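PDB 3RQZ: metallophosphoesterase from Sphaerobacter thermophilus, which binds two zinc ions and probably acts as a metal-dependent phosphatase. Local coordinates for residues 151-156 / 168-173; 157-162 / 181-186. One frame throughout, in Å; residues are numbered along the deposited sequence.

Interaction 1 of 2, residues 151-156 / 168-173. With ZN (zinc ion), chain D.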
loop_
_atom_site.group_PDB
_atom_site.type_symbol
_atom_site.label_atom_id
_atom_site.label_comp_id
_atom_site.label_asym_id
_atom_site.label_seq_id
_atom_site.Cartn_x
_atom_site.Cartn_y
_atom_site.Cartn_z
ATOM N N THR A 151 5.533 -3.126 -3.825
ATOM C CA THR A 151 5.560 -4.107 -4.905
ATOM C C THR A 151 4.168 -4.376 -5.481
ATOM O O THR A 151 4.043 -4.838 -6.610
ATOM C CB THR A 151 6.110 -5.451 -4.398
ATOM O OG1 THR A 151 5.248 -5.897 -3.341
ATOM C CG2 THR A 151 7.530 -5.291 -3.848
ATOM N N HIS A 152 3.125 -4.114 -4.693
ATOM C CA HIS A 152 1.712 -4.394 -5.071
ATOM C C HIS A 152 1.429 -5.897 -5.108
ATOM O O HIS A 152 0.512 -6.399 -5.828
ATOM C CB HIS A 152 1.328 -3.759 -6.415
ATOM C CG HIS A 152 1.484 -2.274 -6.467
ATOM N ND1 HIS A 152 0.949 -1.516 -7.486
ATOM C CD2 HIS A 152 2.135 -1.402 -5.653
ATOM C CE1 HIS A 152 1.258 -0.244 -7.298
ATOM N NE2 HIS A 152 1.984 -0.148 -6.202
ATOM N N VAL A 153 2.249 -6.637 -4.375
ATOM C CA VAL A 153 2.067 -8.086 -4.281
ATOM C C VAL A 153 2.138 -8.476 -2.811
ATOM O O VAL A 153 3.117 -8.148 -2.130
ATOM C CB VAL A 153 3.110 -8.853 -5.141
ATOM C CG1 VAL A 153 2.921 -10.418 -5.022
ATOM C CG2 VAL A 153 3.022 -8.439 -6.652
ATOM N N PRO A 154 1.104 -9.172 -2.302
ATOM C CA PRO A 154 1.232 -9.582 -0.912
ATOM C C PRO A 154 2.356 -10.606 -0.743
ATOM O O PRO A 154 2.649 -11.376 -1.662
ATOM C CB PRO A 154 -0.159 -10.158 -0.563
ATOM C CG PRO A 154 -0.718 -10.591 -1.867
ATOM C CD PRO A 154 -0.166 -9.621 -2.905
ATOM N N LEU A 155 2.983 -10.604 0.432
ATOM C CA LEU A 155 4.229 -11.326 0.647
ATOM C C LEU A 155 4.459 -11.483 2.148
ATOM O O LEU A 155 4.059 -10.616 2.939
ATOM C CB LEU A 155 5.406 -10.520 0.044
ATOM C CG LEU A 155 6.846 -11.014 0.230
ATOM C CD1 LEU A 155 7.695 -10.826 -1.042
ATOM C CD2 LEU A 155 7.546 -10.333 1.423
ATOM N N TYR A 156 5.096 -12.590 2.533
ATOM C CA TYR A 156 5.699 -12.704 3.842
ATOM C C TYR A 156 6.971 -13.552 3.771
ATOM O O TYR A 156 7.061 -14.514 2.998
ATOM C CB TYR A 156 4.711 -13.235 4.911
ATOM C CG TYR A 156 4.189 -14.651 4.718
ATOM C CD1 TYR A 156 2.969 -14.877 4.069
ATOM C CD2 TYR A 156 4.899 -15.756 5.205
ATOM C CE1 TYR A 156 2.486 -16.167 3.883
ATOM C CE2 TYR A 156 4.418 -17.064 5.051
ATOM C CZ TYR A 156 3.207 -17.255 4.392
ATOM O OH TYR A 156 2.720 -18.516 4.211
ATOM N N PRO A 168 10.483 -15.892 -0.601
ATOM C CA PRO A 168 9.333 -15.390 0.185
ATOM C C PRO A 168 8.040 -16.063 -0.261
ATOM O O PRO A 168 7.993 -16.622 -1.345
ATOM C CB PRO A 168 9.241 -13.906 -0.173
ATOM C CG PRO A 168 10.286 -13.626 -1.180
ATOM C CD PRO A 168 11.123 -14.835 -1.418
ATOM N N HIS A 169 6.999 -15.973 0.553
ATOM C CA HIS A 169 5.745 -16.667 0.292
ATOM C C HIS A 169 4.744 -15.672 -0.246
ATOM O O HIS A 169 4.688 -14.549 0.222
ATOM C CB HIS A 169 5.203 -17.278 1.593
ATOM C CG HIS A 169 6.147 -18.227 2.260
ATOM N ND1 HIS A 169 6.033 -19.593 2.133
ATOM C CD2 HIS A 169 7.219 -18.011 3.067
ATOM C CE1 HIS A 169 6.995 -20.181 2.826
ATOM N NE2 HIS A 169 7.733 -19.245 3.395
ATOM N N HIS A 170 3.952 -16.097 -1.230
ATOM C CA HIS A 170 2.838 -15.308 -1.728
ATOM C C HIS A 170 1.568 -15.881 -1.103
ATOM O O HIS A 170 1.122 -16.955 -1.497
ATOM C CB HIS A 170 2.767 -15.402 -3.266
ATOM C CG HIS A 170 1.582 -14.700 -3.862
ATOM N ND1 HIS A 170 0.430 -15.363 -4.226
ATOM C CD2 HIS A 170 1.379 -13.400 -4.179
ATOM C CE1 HIS A 170 -0.435 -14.503 -4.736
ATOM N NE2 HIS A 170 0.112 -13.301 -4.709
ATOM N N PRO A 171 0.987 -15.185 -0.109
ATOM C CA PRO A 171 -0.190 -15.741 0.569
ATOM C C PRO A 171 -1.422 -15.769 -0.332
ATOM O O PRO A 171 -1.594 -14.901 -1.213
ATOM C CB PRO A 171 -0.418 -14.770 1.741
ATOM C CG PRO A 171 0.157 -13.454 1.239
ATOM C CD PRO A 171 1.319 -13.818 0.356
ATOM N N ASN A 172 -2.255 -16.781 -0.123
ATOM C CA ASN A 172 -3.518 -16.921 -0.843
ATOM C C ASN A 172 -4.560 -16.105 -0.117
ATOM O O ASN A 172 -4.336 -15.656 1.009
ATOM C CB ASN A 172 -3.986 -18.385 -0.823
ATOM C CG ASN A 172 -2.922 -19.368 -1.279
ATOM O OD1 ASN A 172 -2.613 -20.325 -0.556
ATOM N ND2 ASN A 172 -2.398 -19.180 -2.495
ATOM N N ASP A 173 -5.722 -15.962 -0.739
ATOM C CA ASP A 173 -6.878 -15.332 -0.106
ATOM C C ASP A 173 -7.282 -16.128 1.137
ATOM O O ASP A 173 -7.548 -17.324 1.047
ATOM C CB ASP A 173 -8.065 -15.254 -1.084
ATOM C CG ASP A 173 -9.259 -14.538 -0.477
ATOM O OD1 ASP A 173 -9.043 -13.573 0.286
ATOM O OD2 ASP A 173 -10.407 -14.952 -0.729
HETATM ZN ZN ZN D . 2.629 1.863 -5.393
HETATM O O HOH W 1 3.955 2.190 -7.428
#

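Interaction 2 of 2, residues 157-162 / 181-186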
loop_
_atom_site.group_PDB
_atom_site.type_symbol
_atom_site.label_atom_id
_atom_site.label_comp_id
_atom_site.label_asym_id
_atom_site.label_seq_id
_atom_site.Cartn_x
_atom_site.Cartn_y
_atom_site.Cartn_z
ATOM N N ILE A 157 7.961 -13.177 4.569
ATOM C CA ILE A 157 9.174 -14.007 4.706
ATOM C C ILE A 157 9.666 -13.910 6.155
ATOM O O ILE A 157 9.622 -12.838 6.730
ATOM C CB ILE A 157 10.268 -13.560 3.700
ATOM C CG1 ILE A 157 11.439 -14.546 3.679
ATOM C CG2 ILE A 157 10.719 -12.078 3.977
ATOM C CD1 ILE A 157 12.365 -14.357 2.436
ATOM N N ARG A 158 10.067 -15.040 6.747
ATOM C CA ARG A 158 10.725 -15.027 8.061
ATOM C C ARG A 158 12.244 -14.769 7.942
ATOM O O ARG A 158 12.856 -14.994 6.898
ATOM C CB ARG A 158 10.426 -16.305 8.864
ATOM C CG ARG A 158 10.673 -16.151 10.369
ATOM C CD ARG A 158 9.995 -17.221 11.210
ATOM N NE ARG A 158 9.966 -18.496 10.515
ATOM C CZ ARG A 158 10.662 -19.565 10.873
ATOM N NH1 ARG A 158 10.569 -20.680 10.148
ATOM N NH2 ARG A 158 11.435 -19.535 11.964
ATOM N N GLU A 159 12.834 -14.276 9.021
ATOM C CA GLU A 159 14.250 -13.899 9.020
ATOM C C GLU A 159 15.172 -15.079 8.694
ATOM O O GLU A 159 16.078 -14.947 7.865
ATOM C CB GLU A 159 14.612 -13.258 10.359
ATOM C CG GLU A 159 16.057 -12.817 10.494
ATOM C CD GLU A 159 16.343 -12.122 11.828
ATOM O OE1 GLU A 159 15.787 -12.546 12.871
ATOM O OE2 GLU A 159 17.129 -11.153 11.846
ATOM N N ASP A 160 14.935 -16.231 9.313
ATOM C CA ASP A 160 15.785 -17.393 9.037
ATOM C C ASP A 160 15.701 -17.865 7.578
ATOM O O ASP A 160 16.704 -18.294 7.021
ATOM C CB ASP A 160 15.518 -18.552 10.008
ATOM C CG ASP A 160 14.084 -19.072 9.948
ATOM O OD1 ASP A 160 13.220 -18.499 9.260
ATOM O OD2 ASP A 160 13.825 -20.076 10.622
ATOM N N GLU A 161 14.516 -17.763 6.973
ATOM C CA GLU A 161 14.316 -18.118 5.572
ATOM C C GLU A 161 15.113 -17.158 4.700
ATOM O O GLU A 161 15.850 -17.596 3.815
ATOM C CB GLU A 161 12.826 -18.014 5.159
ATOM C CG GLU A 161 11.879 -19.137 5.684
ATOM C CD GLU A 161 10.390 -18.815 5.448
ATOM O OE1 GLU A 161 9.974 -17.622 5.507
ATOM O OE2 GLU A 161 9.616 -19.765 5.198
ATOM N N ALA A 162 14.948 -15.848 4.948
ATOM C CA ALA A 162 15.637 -14.838 4.160
ATOM C C ALA A 162 17.141 -15.076 4.233
ATOM O O ALA A 162 17.826 -15.015 3.219
ATOM C CB ALA A 162 15.287 -13.406 4.650
ATOM N N SER A 181 6.708 -16.683 16.482
ATOM C CA SER A 181 8.147 -16.756 16.675
ATOM C C SER A 181 8.933 -16.307 15.455
ATOM O O SER A 181 8.529 -16.532 14.309
ATOM C CB SER A 181 8.568 -18.155 17.118
ATOM O OG SER A 181 7.956 -19.103 16.285
ATOM N N GLY A 182 10.067 -15.662 15.717
ATOM C CA GLY A 182 10.911 -15.157 14.645
ATOM C C GLY A 182 10.407 -13.828 14.130
ATOM O O GLY A 182 9.265 -13.404 14.379
ATOM N N ARG A 183 11.255 -13.175 13.371
ATOM C CA ARG A 183 10.944 -11.868 12.851
ATOM C C ARG A 183 10.445 -12.028 11.413
ATOM O O ARG A 183 10.842 -12.978 10.740
ATOM C CB ARG A 183 12.209 -11.042 12.905
ATOM C CG ARG A 183 12.847 -11.045 14.290
ATOM C CD ARG A 183 14.214 -10.390 14.212
ATOM N NE ARG A 183 14.025 -9.004 13.932
ATOM C CZ ARG A 183 14.781 -8.251 13.144
ATOM N NH1 ARG A 183 15.850 -8.724 12.508
ATOM N NH2 ARG A 183 14.434 -6.993 13.011
ATOM N N TYR A 184 9.586 -11.106 10.959
ATOM C CA TYR A 184 8.920 -11.211 9.647
ATOM C C TYR A 184 8.938 -9.891 8.903
ATOM O O TYR A 184 8.827 -8.829 9.535
ATOM C CB TYR A 184 7.442 -11.615 9.810
ATOM C CG TYR A 184 7.255 -13.091 10.020
ATOM C CD1 TYR A 184 7.185 -13.960 8.938
ATOM C CD2 TYR A 184 7.175 -13.628 11.315
ATOM C CE1 TYR A 184 7.035 -15.351 9.144
ATOM C CE2 TYR A 184 7.042 -14.986 11.518
ATOM C CZ TYR A 184 6.957 -15.829 10.426
ATOM O OH TYR A 184 6.805 -17.171 10.631
ATOM N N ILE A 185 9.026 -9.965 7.569
ATOM C CA ILE A 185 8.736 -8.813 6.690
ATOM C C ILE A 185 7.444 -9.241 6.004
ATOM O O ILE A 185 7.374 -10.361 5.511
ATOM C CB ILE A 185 9.888 -8.553 5.669
ATOM C CG1 ILE A 185 11.147 -8.013 6.371
ATOM C CG2 ILE A 185 9.442 -7.594 4.549
ATOM C CD1 ILE A 185 12.377 -7.859 5.437
ATOM N N ILE A 186 6.431 -8.371 6.003
ATOM C CA ILE A 186 5.060 -8.686 5.594
ATOM C C ILE A 186 4.547 -7.562 4.722
ATOM O O ILE A 186 4.682 -6.403 5.102
ATOM C CB ILE A 186 4.097 -8.744 6.850
ATOM C CG1 ILE A 186 4.526 -9.809 7.874
ATOM C CG2 ILE A 186 2.625 -8.949 6.438
ATOM C CD1 ILE A 186 4.497 -11.153 7.338
HETATM O O HOH W 2 13.957 -14.277 13.527
#

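Interaction 1 of 2, residues 151-156 / 168-173
Pro154 and Pro171 meet ring against ring, CB of Pro154 lying 3.8 Å from CG of Pro171, while CB of Pro171 reaches the rim of the Tyr156 ring near its plane. Leu155 sends CD1 to within 3.6 Å of CB of Pro168. Proline has no N-H to donate, and the rings of Pro168 and Pro171 offer compact apolar surface to Leu155, Pro154 and Tyr156. With CG of Tyr156 placed between backbone N and carbonyl carbon (chi1 64°), the ring lies alongside the loop, where CB of His169 covers one face, a CH-pi contact 3.6 Å from the centroid. The two aromatic rings are nearly parallel, with planes 9° apart, yet slid so far that they barely overlap. His170, its CG anti to the backbone N (chi1 176°), brings CD2 to 3.5 Å from Val153 CG1, which lies at the imidazole edge. Backbone bonds fix the pairing of the segments: Tyr156 N gives to His169 O at 3.1 Å, and His169 N gives to Tyr156 O at 2.8 Å, a single antiparallel bridge at the edge strand 154-158. The polar ends turn to other partners: Tyr156 OH to Glu175, His169 NE2 to Glu161, His170 NE2 to Asp196. Each aromatic ring thus offers carbon to the contact and a polar atom to a carboxylate, which would probably favour the protonated form of both histidines.

Interaction 2 of 2, residues 157-162 / 181-186
Arg158 lays its aliphatic chain across the ring of Tyr184, with CG over one face at 3.9 Å from the centroid and CD close to the phenol oxygen. Its CG stands anti to the backbone N (chi1 -161°), which sets CG over the ring; beyond it, NH2 forms a salt bridge with Asp160 OD2 at 2.8 Å. A long arginine suits the place because its methylenes pack on the ring while the charge travels on to the carboxylate. An alanine in place of Tyr184 would probably leave the Arg158 methylenes without the face they rest on and the arginine chain freer to turn. Ile157 sets CG2 beside CB of Ile185 at 4.0 Å, and the two beta-branched chains run alongside each other. Their backbones form the antiparallel hydrogen-bonded pair, Ile157 N to Ile185 O at 3.0 Å and Ile185 N to Ile157 O at 3.1 Å, joining edge strand 154-158 to strand 184-188 in the five-stranded sheet of this calcineurin-like domain. Arg158 is the N-cap of helix 159-163, and its N donates to Glu161 OE1. Arg183 extends toward the helix start: its NH1 is 2.8 Å from Glu159 OE2, which lies close to the guanidinium plane, while NH1 comes from above the carboxylate plane. Water 2 bridges Glu159 OE1 and Arg183 N, and the same guanidinium also donates to the carbonyl oxygens of Phe138, Phe141 and Thr143.

Overall arrangement
Interactions 1 and 2 share strand 154-158: residues 154-156 meet the loop 168-173, and residues 157 and 158 supply the strand pairing of interaction 2 before the chain runs into helix 159-163. Their centres lie about 13 Å apart, and they touch directly: His169 NE2 is 2.7 Å from Glu161 OE2, a probable hydrogen bond, while Tyr156 CB packs against Ile186 CD1. Glu161 thereby links the helix start to the loop. Interaction 1 holds a metal ligand, His152, whose NE2 binds zinc at 2.3 Å alongside Asp11, His13 and Asp37. Interaction 2 holds none; the side chain of Ile185 is about 10 Å from that of His150, a ligand of the second zinc.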